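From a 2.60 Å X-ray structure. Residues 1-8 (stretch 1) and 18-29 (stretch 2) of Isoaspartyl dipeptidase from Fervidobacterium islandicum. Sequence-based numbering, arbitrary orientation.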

# COMPACT_ATOMS: atom_id res chain seq x y z
N MET A 1 -37.79 -33.75 7.32
CA MET A 1 -38.58 -35.00 7.14
C MET A 1 -37.67 -36.20 6.81
O MET A 1 -36.87 -36.15 5.86
CB MET A 1 -39.60 -34.86 6.01
CG MET A 1 -40.40 -36.11 5.80
SD MET A 1 -42.08 -35.76 5.21
CE MET A 1 -41.71 -34.87 3.70
N ILE A 2 -37.86 -37.29 7.56
CA ILE A 2 -37.24 -38.61 7.29
C ILE A 2 -37.91 -39.23 6.07
O ILE A 2 -39.13 -39.10 5.97
CB ILE A 2 -37.36 -39.50 8.54
CG1 ILE A 2 -36.30 -39.08 9.55
CG2 ILE A 2 -37.25 -40.97 8.16
CD1 ILE A 2 -36.40 -39.80 10.86
N LYS A 3 -37.12 -39.81 5.16
CA LYS A 3 -37.64 -40.43 3.92
C LYS A 3 -37.02 -41.80 3.78
O LYS A 3 -35.95 -42.04 4.40
CB LYS A 3 -37.31 -39.61 2.67
CG LYS A 3 -37.62 -38.13 2.76
CD LYS A 3 -37.46 -37.41 1.44
CE LYS A 3 -37.69 -35.91 1.52
NZ LYS A 3 -37.20 -35.36 2.80
N ILE A 4 -37.67 -42.66 2.98
CA ILE A 4 -37.24 -44.05 2.69
C ILE A 4 -37.42 -44.27 1.20
O ILE A 4 -38.57 -44.11 0.75
CB ILE A 4 -38.07 -45.11 3.44
CG1 ILE A 4 -37.96 -44.98 4.96
CG2 ILE A 4 -37.68 -46.51 2.98
CD1 ILE A 4 -39.08 -44.17 5.55
N ILE A 5 -36.37 -44.74 0.53
CA ILE A 5 -36.46 -45.24 -0.88
C ILE A 5 -36.52 -46.78 -0.84
O ILE A 5 -35.62 -47.42 -0.20
CB ILE A 5 -35.32 -44.69 -1.75
CG1 ILE A 5 -35.41 -43.17 -1.90
CG2 ILE A 5 -35.28 -45.36 -3.12
CD1 ILE A 5 -34.10 -42.53 -2.25
N LYS A 6 -37.58 -47.33 -1.43
CA LYS A 6 -37.88 -48.78 -1.42
C LYS A 6 -37.67 -49.31 -2.83
O LYS A 6 -37.98 -48.57 -3.78
CB LYS A 6 -39.31 -49.04 -0.93
CG LYS A 6 -39.49 -48.92 0.58
CD LYS A 6 -40.82 -49.42 1.11
CE LYS A 6 -40.80 -49.69 2.60
NZ LYS A 6 -40.41 -51.09 2.90
N ASN A 7 -37.17 -50.54 -2.95
CA ASN A 7 -37.31 -51.41 -4.15
C ASN A 7 -36.31 -51.04 -5.24
O ASN A 7 -36.55 -51.46 -6.38
CB ASN A 7 -38.70 -51.33 -4.81
CG ASN A 7 -39.81 -51.82 -3.91
OD1 ASN A 7 -39.55 -52.58 -2.97
ND2 ASN A 7 -41.05 -51.42 -4.20
N ALA A 8 -35.26 -50.28 -4.93
CA ALA A 8 -34.21 -49.97 -5.93
C ALA A 8 -33.06 -50.98 -5.80
O ALA A 8 -32.82 -51.53 -4.69
CB ALA A 8 -33.73 -48.56 -5.78
N LYS A 18 -30.91 -55.32 -4.18
CA LYS A 18 -32.19 -54.72 -3.73
C LYS A 18 -32.09 -54.41 -2.23
O LYS A 18 -31.98 -55.35 -1.42
CB LYS A 18 -33.40 -55.58 -4.13
CG LYS A 18 -34.07 -55.14 -5.42
CD LYS A 18 -35.45 -55.72 -5.65
CE LYS A 18 -35.39 -57.19 -5.99
NZ LYS A 18 -36.65 -57.89 -5.63
N LYS A 19 -32.04 -53.11 -1.90
CA LYS A 19 -31.90 -52.62 -0.51
C LYS A 19 -32.75 -51.37 -0.34
O LYS A 19 -33.06 -50.74 -1.33
CB LYS A 19 -30.45 -52.33 -0.14
CG LYS A 19 -29.52 -53.53 -0.13
CD LYS A 19 -29.40 -54.21 1.20
CE LYS A 19 -28.51 -55.44 1.15
NZ LYS A 19 -29.32 -56.68 1.16
N ASP A 20 -33.12 -51.07 0.89
CA ASP A 20 -33.98 -49.92 1.26
C ASP A 20 -33.08 -48.91 1.99
O ASP A 20 -32.20 -49.35 2.77
CB ASP A 20 -35.18 -50.43 2.06
CG ASP A 20 -36.31 -50.96 1.18
OD1 ASP A 20 -36.07 -51.13 -0.08
OD2 ASP A 20 -37.43 -51.20 1.74
N VAL A 21 -33.27 -47.62 1.69
CA VAL A 21 -32.43 -46.50 2.21
C VAL A 21 -33.32 -45.51 2.97
O VAL A 21 -34.27 -44.99 2.35
CB VAL A 21 -31.63 -45.78 1.11
CG1 VAL A 21 -30.60 -44.87 1.75
CG2 VAL A 21 -30.93 -46.74 0.15
N ILE A 22 -33.01 -45.32 4.25
CA ILE A 22 -33.67 -44.36 5.18
C ILE A 22 -32.70 -43.19 5.41
O ILE A 22 -31.55 -43.47 5.82
CB ILE A 22 -34.04 -45.04 6.50
CG1 ILE A 22 -34.75 -46.38 6.29
CG2 ILE A 22 -34.89 -44.12 7.36
CD1 ILE A 22 -34.26 -47.46 7.22
N PHE A 23 -33.14 -41.96 5.20
CA PHE A 23 -32.27 -40.75 5.28
C PHE A 23 -33.06 -39.52 5.76
O PHE A 23 -34.28 -39.45 5.55
CB PHE A 23 -31.58 -40.53 3.93
CG PHE A 23 -32.54 -40.37 2.78
CD1 PHE A 23 -33.03 -41.48 2.12
CD2 PHE A 23 -32.96 -39.13 2.36
CE1 PHE A 23 -33.92 -41.33 1.07
CE2 PHE A 23 -33.85 -38.98 1.31
CZ PHE A 23 -34.33 -40.08 0.66
N TYR A 24 -32.37 -38.61 6.45
CA TYR A 24 -32.79 -37.21 6.70
C TYR A 24 -31.98 -36.32 5.74
O TYR A 24 -32.36 -36.22 4.55
CB TYR A 24 -32.54 -36.86 8.18
CG TYR A 24 -33.32 -35.69 8.74
CD1 TYR A 24 -33.84 -34.69 7.94
CD2 TYR A 24 -33.52 -35.58 10.10
CE1 TYR A 24 -34.58 -33.64 8.48
CE2 TYR A 24 -34.26 -34.55 10.66
CZ TYR A 24 -34.79 -33.57 9.85
OH TYR A 24 -35.53 -32.57 10.42
N HIS A 25 -30.91 -35.71 6.24
CA HIS A 25 -29.85 -35.00 5.49
C HIS A 25 -28.69 -35.98 5.31
O HIS A 25 -27.99 -35.90 4.29
CB HIS A 25 -29.39 -33.75 6.26
CG HIS A 25 -30.44 -32.68 6.37
ND1 HIS A 25 -30.47 -31.57 5.53
CD2 HIS A 25 -31.49 -32.54 7.20
CE1 HIS A 25 -31.49 -30.80 5.85
NE2 HIS A 25 -32.14 -31.37 6.88
N LYS A 26 -28.52 -36.88 6.28
CA LYS A 26 -27.55 -38.00 6.21
C LYS A 26 -28.29 -39.34 6.11
O LYS A 26 -29.49 -39.45 6.49
CB LYS A 26 -26.59 -37.88 7.39
CG LYS A 26 -25.84 -36.56 7.41
CD LYS A 26 -24.40 -36.68 7.82
CE LYS A 26 -23.76 -35.38 8.25
NZ LYS A 26 -22.87 -35.62 9.42
N VAL A 27 -27.62 -40.34 5.53
CA VAL A 27 -28.16 -41.73 5.44
C VAL A 27 -28.23 -42.31 6.85
O VAL A 27 -27.17 -42.37 7.53
CB VAL A 27 -27.31 -42.63 4.54
CG1 VAL A 27 -27.78 -44.08 4.67
CG2 VAL A 27 -27.35 -42.17 3.09
N ILE A 28 -29.43 -42.74 7.24
CA ILE A 28 -29.72 -43.31 8.59
C ILE A 28 -29.46 -44.83 8.57
O ILE A 28 -28.92 -45.31 9.58
CB ILE A 28 -31.14 -42.96 9.04
CG1 ILE A 28 -31.24 -41.49 9.46
CG2 ILE A 28 -31.59 -43.89 10.16
CD1 ILE A 28 -32.65 -40.96 9.47
N HIS A 29 -29.85 -45.54 7.51
CA HIS A 29 -29.86 -47.03 7.44
C HIS A 29 -29.98 -47.54 6.00
O HIS A 29 -30.89 -47.12 5.26
CB HIS A 29 -30.97 -47.59 8.35
CG HIS A 29 -31.03 -49.08 8.38
ND1 HIS A 29 -30.06 -49.83 9.04
CD2 HIS A 29 -31.90 -49.95 7.84
CE1 HIS A 29 -30.34 -51.11 8.90
NE2 HIS A 29 -31.47 -51.21 8.16
O HOH W 1 -34.44 -48.88 -2.73

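Antiparallel strands are held by their backbones and distinguished by their side chains, and the N-terminal strand of this dipeptidase illustrates both halves of the rule. It runs at 167° to the strand of residues 19-23, and the two stretches together bury 750 Å². Met-1 begins the chain, its N 3.4 Å from CE1 of Tyr-24. Ile-2 makes the first apolar contacts: its CG2 lies 4.0 Å from CG2 of Ile-22, and its CG1 lies 4.1 Å from CD1 of Ile-28, a residue of the next strand.

At Lys-3 the ladder begins. Its N donates to Phe-23 O and its O accepts from Phe-23 N, both at 2.9 Å and nearly linear. The same pair packs through side chains: CB of Lys-3 sits over one face of the Phe-23 ring, 4.0 Å from the centroid, while the rest of the lysine leads away and NZ bonds weakly to Met-1 O at 3.2 Å. Ile-4 pairs with Ile-22 without mutual backbone hydrogen bonds, and, as is usual at such a pair, the alpha carbons are nearer than at the hydrogen-bonded pairs beside it: Ile-4 CA lies 4.4 Å from Ile-22 CA. Ile-4 CG1 meets Ile-22 CG1 at 3.7 Å on the sheet face opposite Lys-3 and Phe-23. Ile-5 restores the hydrogen-bonded pattern, its N reaching Val-21 O at 2.8 Å and its O receiving Val-21 N at 3.0 Å; its CD1 also approaches Phe-23 CE1 at 3.5 Å.

Beyond this point a carboxylate takes over. Asp-20 OD2 forms a salt bridge with Lys-6 NZ at 3.2 Å, and OD1 accepts from Asn-7 N at 3.1 Å, just where the chain turns a corner. At Ala-8 the direct link is weak, Lys-19 N to Ala-8 O at 3.3 Å, but a water reinforces it, accepting from Ala-8 N and donating to Lys-19 O, each at 2.7 Å.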